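Local atomic coordinates of beta-galactosidase (Marinomonas sp. ef1, PDB entry 6Y2K), a protein that hydrolyses terminal beta-D-galactosyl residues from beta-galactosides as a cold-active hexameric enzyme of glycoside hydrolase family 42. Residues G169-N175 / Y187-I193; H85-A90 / Y106-E112; Y143-V149 / M244-F250. All blocks are in the same frame, centred on the assembly; numbering follows the deposited sequence.

All three contacts belong to the TIM-barrel part of the chain, in the connections that follow barrel strands 67-71, 134-138 and 238-244. Contact 3 is nearest the core, its centre about 9 Å from the chain centre; apolar and aromatic side chains pack on each other and on backbone carbonyls, with no hydrogen bond between the two segments. Contacts 2 and 1 lie towards the periphery, their centres about 26 and 35 Å from the chain centre, fastened by hydrogen bonds and waters around helix N-termini, with apolar packing beneath. Contact 1 is nested in the chain loop that contact 3 closes. Contacts 2 and 3 touch through Phe108, which packs on Tyr143 and Thr148. Helix 154-168 underlies contact 1 and borders contact 2.

Contact 1: G169-N175 / Y187-I193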
loop_
_atom_site.group_PDB
_atom_site.type_symbol
_atom_site.label_atom_id
_atom_site.label_comp_id
_atom_site.label_asym_id
_atom_site.label_seq_id
_atom_site.Cartn_x
_atom_site.Cartn_y
_atom_site.Cartn_z
ATOM N N GLY A 169 -39.105 42.091 21.871
ATOM C CA GLY A 169 -39.833 43.091 22.663
ATOM C C GLY A 169 -39.171 43.427 23.992
ATOM O O GLY A 169 -38.839 44.586 24.244
ATOM N N THR A 170 -39.010 42.420 24.851
ATOM C CA THR A 170 -38.349 42.564 26.138
ATOM C C THR A 170 -37.125 41.655 26.211
ATOM O O THR A 170 -37.083 40.590 25.572
ATOM C CB THR A 170 -39.298 42.190 27.290
ATOM O OG1 THR A 170 -39.620 40.800 27.222
ATOM C CG2 THR A 170 -40.591 43.006 27.225
ATOM N N VAL A 171 -36.128 42.072 26.988
ATOM C CA VAL A 171 -34.963 41.217 27.237
ATOM C C VAL A 171 -35.337 39.927 27.998
ATOM O O VAL A 171 -34.681 38.893 27.841
ATOM C CB VAL A 171 -33.838 41.988 27.956
ATOM C CG1 VAL A 171 -34.201 42.275 29.412
ATOM C CG2 VAL A 171 -32.516 41.234 27.837
ATOM N N GLU A 172 -36.405 39.986 28.793
ATOM C CA GLU A 172 -36.918 38.817 29.510
ATOM C C GLU A 172 -37.300 37.714 28.515
ATOM O O GLU A 172 -36.944 36.539 28.703
ATOM C CB GLU A 172 -38.132 39.190 30.391
ATOM C CG GLU A 172 -37.811 39.972 31.676
ATOM C CD GLU A 172 -37.308 41.420 31.477
ATOM O OE1 GLU A 172 -37.758 42.121 30.530
ATOM O OE2 GLU A 172 -36.437 41.854 32.283
ATOM N N ALA A 173 -38.003 38.103 27.452
ATOM C CA ALA A 173 -38.389 37.177 26.391
ATOM C C ALA A 173 -37.183 36.595 25.656
ATOM O O ALA A 173 -37.177 35.406 25.319
ATOM C CB ALA A 173 -39.335 37.848 25.399
ATOM N N LEU A 174 -36.168 37.427 25.416
ATOM C CA LEU A 174 -34.924 36.965 24.805
ATOM C C LEU A 174 -34.209 35.950 25.710
ATOM O O LEU A 174 -33.746 34.906 25.217
ATOM C CB LEU A 174 -34.011 38.154 24.479
ATOM C CG LEU A 174 -32.626 37.877 23.861
ATOM C CD1 LEU A 174 -32.161 39.071 23.031
ATOM C CD2 LEU A 174 -31.594 37.496 24.931
ATOM N N ASN A 175 -34.117 36.245 27.012
ATOM C CA ASN A 175 -33.441 35.346 27.963
ATOM C C ASN A 175 -34.119 33.979 28.016
ATOM O O ASN A 175 -33.442 32.949 28.117
ATOM C CB ASN A 175 -33.370 35.942 29.381
ATOM C CG ASN A 175 -32.355 37.070 29.506
ATOM O OD1 ASN A 175 -31.275 37.052 28.882
ATOM N ND2 ASN A 175 -32.679 38.051 30.355
ATOM N N TYR A 187 -29.145 38.568 30.566
ATOM C CA TYR A 187 -28.976 40.011 30.359
ATOM C C TYR A 187 -30.083 40.813 31.044
ATOM O O TYR A 187 -31.254 40.428 31.009
ATOM C CB TYR A 187 -28.962 40.328 28.855
ATOM C CG TYR A 187 -27.916 39.514 28.133
ATOM C CD1 TYR A 187 -26.567 39.876 28.181
ATOM C CD2 TYR A 187 -28.261 38.360 27.443
ATOM C CE1 TYR A 187 -25.600 39.124 27.540
ATOM C CE2 TYR A 187 -27.296 37.601 26.795
ATOM C CZ TYR A 187 -25.965 37.984 26.853
ATOM O OH TYR A 187 -25.002 37.224 26.222
ATOM N N ARG A 188 -29.694 41.927 31.662
ATOM C CA ARG A 188 -30.638 42.877 32.256
ATOM C C ARG A 188 -31.325 43.759 31.210
ATOM O O ARG A 188 -32.397 44.316 31.471
ATOM C CB ARG A 188 -29.919 43.796 33.243
ATOM C CG ARG A 188 -29.282 43.095 34.430
ATOM C CD ARG A 188 -28.860 44.113 35.483
ATOM N NE ARG A 188 -27.930 45.107 34.943
ATOM C CZ ARG A 188 -27.636 46.276 35.514
ATOM N NH1 ARG A 188 -28.182 46.633 36.676
ATOM N NH2 ARG A 188 -26.775 47.099 34.921
ATOM N N SER A 189 -30.681 43.924 30.053
ATOM C CA SER A 189 -31.178 44.784 28.990
ATOM C C SER A 189 -30.534 44.387 27.661
ATOM O O SER A 189 -29.511 43.695 27.634
ATOM C CB SER A 189 -30.830 46.246 29.298
ATOM O OG SER A 189 -29.412 46.452 29.296
ATOM N N PHE A 190 -31.111 44.845 26.559
ATOM C CA PHE A 190 -30.514 44.585 25.251
ATOM C C PHE A 190 -29.113 45.175 25.134
ATOM O O PHE A 190 -28.260 44.555 24.502
ATOM C CB PHE A 190 -31.408 45.087 24.124
ATOM C CG PHE A 190 -32.715 44.348 24.026
ATOM C CD1 PHE A 190 -32.741 43.014 23.640
ATOM C CD2 PHE A 190 -33.919 44.983 24.313
ATOM C CE1 PHE A 190 -33.940 42.321 23.538
ATOM C CE2 PHE A 190 -35.121 44.292 24.218
ATOM C CZ PHE A 190 -35.130 42.959 23.831
ATOM N N ASP A 191 -28.856 46.318 25.782
ATOM C CA ASP A 191 -27.559 47.002 25.687
ATOM C C ASP A 191 -26.431 46.338 26.497
ATOM O O ASP A 191 -25.295 46.800 26.466
ATOM C CB ASP A 191 -27.702 48.484 26.073
ATOM C CG ASP A 191 -28.515 49.278 25.053
ATOM O OD1 ASP A 191 -28.723 48.795 23.914
ATOM O OD2 ASP A 191 -28.946 50.394 25.394
ATOM N N GLU A 192 -26.749 45.268 27.236
ATOM C CA GLU A 192 -25.721 44.418 27.848
ATOM C C GLU A 192 -25.191 43.349 26.880
ATOM O O GLU A 192 -24.115 42.788 27.113
ATOM C CB GLU A 192 -26.232 43.736 29.118
ATOM C CG GLU A 192 -26.296 44.652 30.331
ATOM C CD GLU A 192 -26.514 43.906 31.641
ATOM O OE1 GLU A 192 -26.935 42.723 31.614
ATOM O OE2 GLU A 192 -26.259 44.512 32.707
ATOM N N ILE A 193 -25.943 43.060 25.818
ATOM C CA ILE A 193 -25.616 41.972 24.908
ATOM C C ILE A 193 -24.450 42.405 24.013
ATOM O O ILE A 193 -24.442 43.516 23.486
ATOM C CB ILE A 193 -26.837 41.548 24.054
ATOM C CG1 ILE A 193 -27.979 41.047 24.962
ATOM C CG2 ILE A 193 -26.431 40.465 23.064
ATOM C CD1 ILE A 193 -29.294 40.801 24.261
HETATM O O HOH W 1 -33.581 40.240 32.387
HETATM O O HOH W 2 -34.202 43.933 33.695
#
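An N-capped helix start meets the loop that returns past it, in the long excursion between barrel strands 134-138 and 238-244. Thr170, with chi1 in p, reaches its OG1 forward to accept from Ala173 N at 3.2 Å and so caps helix 171-178. Val171, also p, wedges both methyls into the loop: CG1 lies 3.4 Å from Arg188 O, CG2 3.8 Å from Tyr187 CB. Phe190 (m) reaches back beneath the helix start, with Val171 CA over one ring face and Thr170 C 3.4 Å from Phe190 CZ. Leu174 (t, t) brings CD1 to the edge of that ring, 3.7 Å from Phe190 CE1, and to 3.6 Å from Ile193 CD1; Leu174 and Ile193 rest on Leu164 of helix 154-168. Asn175 (m) spans the gap with its amide: OD1 accepts from Tyr187 N at 3.1 Å, and ND2 donates to Tyr187 O at 2.8 Å. Arg188 curls over its own segment in a salt bridge, NE to Glu192 OE2 at 2.9 Å, while its NH1 bonds Thr45 of the second subunit. On the solvent side, water 1 donates to Glu172 OE2 at 3.3 Å and to Tyr187 O at 2.7 Å.

Contact 2: H85-A90 / Y106-E112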
loop_
_atom_site.group_PDB
_atom_site.type_symbol
_atom_site.label_atom_id
_atom_site.label_comp_id
_atom_site.label_asym_id
_atom_site.label_seq_id
_atom_site.Cartn_x
_atom_site.Cartn_y
_atom_site.Cartn_z
ATOM N N HIS A 85 -15.705 58.205 6.548
ATOM C CA HIS A 85 -16.629 57.386 7.327
ATOM C C HIS A 85 -15.933 56.159 7.925
ATOM O O HIS A 85 -16.215 55.034 7.521
ATOM C CB HIS A 85 -17.804 56.951 6.446
ATOM C CG HIS A 85 -18.550 58.090 5.826
ATOM N ND1 HIS A 85 -19.397 58.906 6.545
ATOM C CD2 HIS A 85 -18.575 58.550 4.553
ATOM C CE1 HIS A 85 -19.910 59.819 5.741
ATOM N NE2 HIS A 85 -19.436 59.617 4.523
ATOM N N PRO A 86 -15.035 56.363 8.906
ATOM C CA PRO A 86 -14.335 55.223 9.531
ATOM C C PRO A 86 -15.251 54.163 10.157
ATOM O O PRO A 86 -14.881 52.982 10.185
ATOM C CB PRO A 86 -13.461 55.882 10.613
ATOM C CG PRO A 86 -14.057 57.236 10.834
ATOM C CD PRO A 86 -14.641 57.647 9.515
ATOM N N SER A 87 -16.432 54.569 10.624
ATOM C CA SER A 87 -17.423 53.623 11.153
ATOM C C SER A 87 -18.052 52.688 10.094
ATOM O O SER A 87 -18.790 51.759 10.466
ATOM C CB SER A 87 -18.544 54.375 11.879
ATOM O OG SER A 87 -19.379 55.078 10.962
ATOM N N MET A 88 -17.809 52.939 8.801
ATOM C CA MET A 88 -18.297 52.051 7.739
ATOM C C MET A 88 -17.501 50.752 7.617
ATOM O O MET A 88 -18.000 49.788 7.054
ATOM C CB MET A 88 -18.334 52.763 6.364
ATOM C CG MET A 88 -17.032 52.772 5.581
ATOM S SD MET A 88 -17.106 53.789 4.094
ATOM C CE MET A 88 -17.474 52.523 2.880
ATOM N N LEU A 89 -16.267 50.731 8.114
ATOM C CA LEU A 89 -15.405 49.568 7.944
ATOM C C LEU A 89 -15.798 48.410 8.854
ATOM O O LEU A 89 -16.064 48.591 10.041
ATOM C CB LEU A 89 -13.932 49.937 8.155
ATOM C CG LEU A 89 -13.331 50.896 7.118
ATOM C CD1 LEU A 89 -11.931 51.316 7.546
ATOM C CD2 LEU A 89 -13.289 50.282 5.726
ATOM N N ALA A 90 -15.829 47.214 8.273
ATOM C CA ALA A 90 -16.087 45.994 9.021
ATOM C C ALA A 90 -14.912 45.634 9.926
ATOM O O ALA A 90 -13.789 46.108 9.730
ATOM C CB ALA A 90 -16.345 44.849 8.054
ATOM N N TYR A 106 -16.786 47.409 3.501
ATOM C CA TYR A 106 -17.829 48.014 4.313
ATOM C C TYR A 106 -18.593 46.937 5.067
ATOM O O TYR A 106 -18.636 45.776 4.632
ATOM C CB TYR A 106 -18.808 48.833 3.454
ATOM C CG TYR A 106 -19.625 48.048 2.437
ATOM C CD1 TYR A 106 -20.847 47.462 2.787
ATOM C CD2 TYR A 106 -19.200 47.926 1.110
ATOM C CE1 TYR A 106 -21.609 46.757 1.855
ATOM C CE2 TYR A 106 -19.943 47.213 0.177
ATOM C CZ TYR A 106 -21.151 46.637 0.550
ATOM O OH TYR A 106 -21.892 45.944 -0.381
ATOM N N THR A 107 -19.190 47.320 6.189
ATOM C CA THR A 107 -20.198 46.482 6.825
ATOM C C THR A 107 -21.576 46.936 6.357
ATOM O O THR A 107 -21.846 48.141 6.269
ATOM C CB THR A 107 -20.146 46.447 8.365
ATOM O OG1 THR A 107 -21.372 45.879 8.857
ATOM C CG2 THR A 107 -19.935 47.834 8.991
ATOM N N PHE A 108 -22.436 45.956 6.071
ATOM C CA PHE A 108 -23.834 46.194 5.678
ATOM C C PHE A 108 -24.636 46.941 6.760
ATOM O O PHE A 108 -25.688 47.530 6.461
ATOM C CB PHE A 108 -24.541 44.861 5.391
ATOM C CG PHE A 108 -24.075 44.169 4.146
ATOM C CD1 PHE A 108 -24.614 44.508 2.918
ATOM C CD2 PHE A 108 -23.117 43.150 4.198
ATOM C CE1 PHE A 108 -24.210 43.869 1.756
ATOM C CE2 PHE A 108 -22.705 42.510 3.041
ATOM C CZ PHE A 108 -23.255 42.868 1.818
ATOM N N ALA A 109 -24.161 46.903 8.013
ATOM C CA ALA A 109 -24.823 47.599 9.125
ATOM C C ALA A 109 -24.569 49.107 9.166
ATOM O O ALA A 109 -25.253 49.813 9.914
ATOM C CB ALA A 109 -24.426 46.976 10.462
ATOM N N SER A 110 -23.595 49.594 8.390
ATOM C CA SER A 110 -23.204 51.001 8.428
ATOM C C SER A 110 -24.293 51.891 7.850
ATOM O O SER A 110 -24.555 51.854 6.656
ATOM C CB SER A 110 -21.913 51.234 7.642
ATOM O OG SER A 110 -21.581 52.615 7.621
ATOM N N LEU A 111 -24.909 52.703 8.703
ATOM C CA LEU A 111 -25.950 53.630 8.260
ATOM C C LEU A 111 -25.358 54.804 7.464
ATOM O O LEU A 111 -25.984 55.293 6.506
ATOM C CB LEU A 111 -26.763 54.123 9.454
ATOM C CG LEU A 111 -27.436 53.025 10.288
ATOM C CD1 LEU A 111 -28.253 53.656 11.409
ATOM C CD2 LEU A 111 -28.320 52.119 9.430
ATOM N N GLU A 112 -24.146 55.227 7.836
ATOM C CA GLU A 112 -23.441 56.269 7.095
ATOM C C GLU A 112 -23.169 55.835 5.651
ATOM O O GLU A 112 -23.417 56.603 4.723
ATOM C CB GLU A 112 -22.132 56.677 7.791
ATOM C CG GLU A 112 -22.319 57.401 9.125
ATOM C CD GLU A 112 -21.023 57.972 9.707
ATOM O OE1 GLU A 112 -20.009 58.102 8.980
ATOM O OE2 GLU A 112 -21.011 58.321 10.907
HETATM O O HOH W 3 -17.832 57.344 10.528
HETATM O O HOH W 4 -21.858 54.005 9.908
#
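His85, just past helix 79-84, points its ring at the start of helix 111-128, and ND1 donates to Glu112 OE1 at 2.6 Å, a short His-carboxylate hydrogen bond; its NE2 bonds Glu116. Pro86 opens a 3-10 turn in which Met88 N donates to His85 O at 2.9 Å. Ser87 links to the opposite segment largely through water: water 3 accepts from Ser87 N at 3.1 Å and donates to Glu112 OE1 at 2.8 Å, and water 4 lies 2.9 Å from Ser87 OG and 2.7 Å from Ser110 OG. The two segments pinch off residues 91-105, a strand- and helix-free loop in the connection from TIM-barrel strand 67-71 to helix 111-128. The returning chain makes a type I turn from Thr107 to Ser110 just before that helix, with an ST turn in which Thr107 OG1 accepts from Ala109 N at 3.1 Å and also bonds Asp156; Ser110 is the N-cap, its OG bonded to Tyr113 N. Met88 O accepts from Thr107 N at 2.9 Å and takes a CA-H...O contact from Tyr106 CA at 3.3 Å. Leu89 turns away, onto Val82 and Val97. Ala90 CB touches Thr107 CB at 4.1 Å.

Contact 3: Y143-V149 / M244-F250; sequences YGCHDTV and MGFFTAF
Phe247 (chi1 t, chi2 83°) points at Gly144, its CZ 3.0 Å from Gly144 O, and its ring edge meets Val149 CG2, 4.1 Å from Phe247 CZ. Both segments are irregular loops, left-handed at His146 (phi/psi 65/29), Asp147 (57/56) and Phe246 (65/49); nearest CA pairs are Cys145-Met244 at 7.9 Å and Val149-Ala249 at 6.3 Å. At Gly144 (90/-15) a CB would jam against Tyr143 O and clash with Phe247 CE2. Gly144 O accepts from Thr148 N at 3.0 Å. Met244 (m, t, m) extends CE to 3.3 Å from Tyr143 O and SD to 3.6 Å from Cys145 CB. Phe250 (p, -89°) sets CE1 3.9 Å from Tyr143 CB and CD1 3.9 Å from Val149 CG2; Val149 is t, with CG2 3.8 Å from Ala249 CB. Such loops lie beyond the C-terminal ends of barrel strands, where TIM-barrel glycosidases place the active site. Strands 134-138 and 238-244 lead into them, helix 205-233 backs Tyr143, Val149 and Phe250, and helix 252-256 covers Phe247 and Phe250.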
loop_
_atom_site.group_PDB
_atom_site.type_symbol
_atom_site.label_atom_id
_atom_site.label_comp_id
_atom_site.label_asym_id
_atom_site.label_seq_id
_atom_site.Cartn_x
_atom_site.Cartn_y
_atom_site.Cartn_z
ATOM N N TYR A 143 -22.539 40.290 -3.013
ATOM C CA TYR A 143 -22.786 40.475 -1.592
ATOM C C TYR A 143 -22.194 39.291 -0.856
ATOM O O TYR A 143 -22.437 38.146 -1.245
ATOM C CB TYR A 143 -24.291 40.494 -1.269
ATOM C CG TYR A 143 -25.098 41.682 -1.757
ATOM C CD1 TYR A 143 -24.609 42.982 -1.669
ATOM C CD2 TYR A 143 -26.388 41.504 -2.248
ATOM C CE1 TYR A 143 -25.372 44.069 -2.091
ATOM C CE2 TYR A 143 -27.155 42.582 -2.674
ATOM C CZ TYR A 143 -26.648 43.861 -2.592
ATOM O OH TYR A 143 -27.416 44.932 -3.016
ATOM N N GLY A 144 -21.421 39.568 0.192
ATOM C CA GLY A 144 -20.892 38.521 1.059
ATOM C C GLY A 144 -19.537 37.963 0.648
ATOM O O GLY A 144 -18.882 37.324 1.477
ATOM N N CYS A 145 -19.079 38.220 -0.587
ATOM C CA CYS A 145 -17.807 37.642 -1.052
ATOM C C CYS A 145 -16.695 38.002 -0.072
ATOM O O CYS A 145 -16.693 39.093 0.511
ATOM C CB CYS A 145 -17.425 38.108 -2.463
ATOM S SG CYS A 145 -16.169 37.057 -3.252
ATOM N N HIS A 146 -15.764 37.070 0.108
ATOM C CA HIS A 146 -14.668 37.214 1.078
ATOM C C HIS A 146 -15.187 37.252 2.529
ATOM O O HIS A 146 -14.566 37.867 3.401
ATOM C CB HIS A 146 -13.800 38.448 0.774
ATOM C CG HIS A 146 -13.605 38.709 -0.688
ATOM N ND1 HIS A 146 -12.914 37.846 -1.511
ATOM C CD2 HIS A 146 -14.019 39.731 -1.473
ATOM C CE1 HIS A 146 -12.913 38.328 -2.741
ATOM N NE2 HIS A 146 -13.575 39.471 -2.745
ATOM N N ASP A 147 -16.320 36.586 2.774
ATOM C CA ASP A 147 -16.931 36.482 4.104
ATOM C C ASP A 147 -17.219 37.852 4.725
ATOM O O ASP A 147 -16.774 38.170 5.840
ATOM C CB ASP A 147 -16.065 35.602 5.022
ATOM C CG ASP A 147 -15.697 34.276 4.373
ATOM O OD1 ASP A 147 -16.599 33.585 3.860
ATOM O OD2 ASP A 147 -14.498 33.937 4.360
ATOM N N THR A 148 -17.989 38.651 3.990
ATOM C CA THR A 148 -18.286 40.031 4.377
ATOM C C THR A 148 -19.714 40.248 4.914
ATOM O O THR A 148 -20.097 41.389 5.183
ATOM C CB THR A 148 -17.956 41.017 3.220
ATOM O OG1 THR A 148 -18.520 40.562 1.978
ATOM C CG2 THR A 148 -16.440 41.150 3.065
ATOM N N VAL A 149 -20.485 39.173 5.110
ATOM C CA VAL A 149 -21.806 39.281 5.742
ATOM C C VAL A 149 -21.632 39.522 7.251
ATOM O O VAL A 149 -22.123 40.518 7.781
ATOM C CB VAL A 149 -22.680 38.036 5.488
ATOM C CG1 VAL A 149 -24.008 38.137 6.231
ATOM C CG2 VAL A 149 -22.924 37.858 3.992
ATOM N N MET A 244 -23.139 33.607 -5.653
ATOM C CA MET A 244 -21.910 32.827 -5.798
ATOM C C MET A 244 -22.126 31.344 -5.554
ATOM O O MET A 244 -23.128 30.935 -4.966
ATOM C CB MET A 244 -20.851 33.350 -4.834
ATOM C CG MET A 244 -20.441 34.790 -5.103
ATOM S SD MET A 244 -19.393 35.474 -3.812
ATOM C CE MET A 244 -20.573 35.715 -2.487
ATOM N N GLY A 245 -21.171 30.545 -6.026
ATOM C CA GLY A 245 -21.112 29.129 -5.693
ATOM C C GLY A 245 -20.615 28.953 -4.266
ATOM O O GLY A 245 -19.708 29.657 -3.836
ATOM N N PHE A 246 -21.224 28.038 -3.522
ATOM C CA PHE A 246 -20.655 27.528 -2.262
ATOM C C PHE A 246 -20.582 28.649 -1.235
ATOM O O PHE A 246 -19.544 28.879 -0.610
ATOM C CB PHE A 246 -19.287 26.854 -2.524
ATOM C CG PHE A 246 -19.339 25.854 -3.638
ATOM C CD1 PHE A 246 -19.776 24.555 -3.396
ATOM C CD2 PHE A 246 -19.038 26.225 -4.945
ATOM C CE1 PHE A 246 -19.869 23.634 -4.425
ATOM C CE2 PHE A 246 -19.150 25.315 -5.979
ATOM C CZ PHE A 246 -19.556 24.012 -5.717
ATOM N N PHE A 247 -21.704 29.357 -1.095
ATOM C CA PHE A 247 -21.790 30.538 -0.234
ATOM C C PHE A 247 -23.171 30.639 0.404
ATOM O O PHE A 247 -24.181 30.761 -0.292
ATOM C CB PHE A 247 -21.463 31.831 -0.994
ATOM C CG PHE A 247 -21.238 32.988 -0.079
ATOM C CD1 PHE A 247 -19.999 33.176 0.521
ATOM C CD2 PHE A 247 -22.293 33.823 0.275
ATOM C CE1 PHE A 247 -19.805 34.213 1.419
ATOM C CE2 PHE A 247 -22.106 34.863 1.165
ATOM C CZ PHE A 247 -20.862 35.054 1.747
ATOM N N THR A 248 -23.209 30.617 1.731
ATOM C CA THR A 248 -24.464 30.472 2.461
ATOM C C THR A 248 -24.705 31.486 3.583
ATOM O O THR A 248 -25.662 31.334 4.344
ATOM C CB THR A 248 -24.530 29.060 3.055
ATOM O OG1 THR A 248 -23.365 28.838 3.852
ATOM C CG2 THR A 248 -24.580 28.034 1.959
ATOM N N ALA A 249 -23.885 32.533 3.662
ATOM C CA ALA A 249 -23.879 33.415 4.835
ATOM C C ALA A 249 -25.055 34.392 4.941
ATOM O O ALA A 249 -25.272 34.939 6.018
ATOM C CB ALA A 249 -22.564 34.178 4.918
ATOM N N PHE A 250 -25.787 34.635 3.848
ATOM C CA PHE A 250 -27.067 35.354 3.915
ATOM C C PHE A 250 -28.182 34.561 3.229
ATOM O O PHE A 250 -27.926 33.633 2.457
ATOM C CB PHE A 250 -26.961 36.778 3.347
ATOM C CG PHE A 250 -26.768 36.844 1.858
ATOM C CD1 PHE A 250 -25.495 36.835 1.312
ATOM C CD2 PHE A 250 -27.861 36.957 1.003
ATOM C CE1 PHE A 250 -25.316 36.905 -0.059
ATOM C CE2 PHE A 250 -27.683 37.028 -0.376
ATOM C CZ PHE A 250 -26.412 37.013 -0.905
#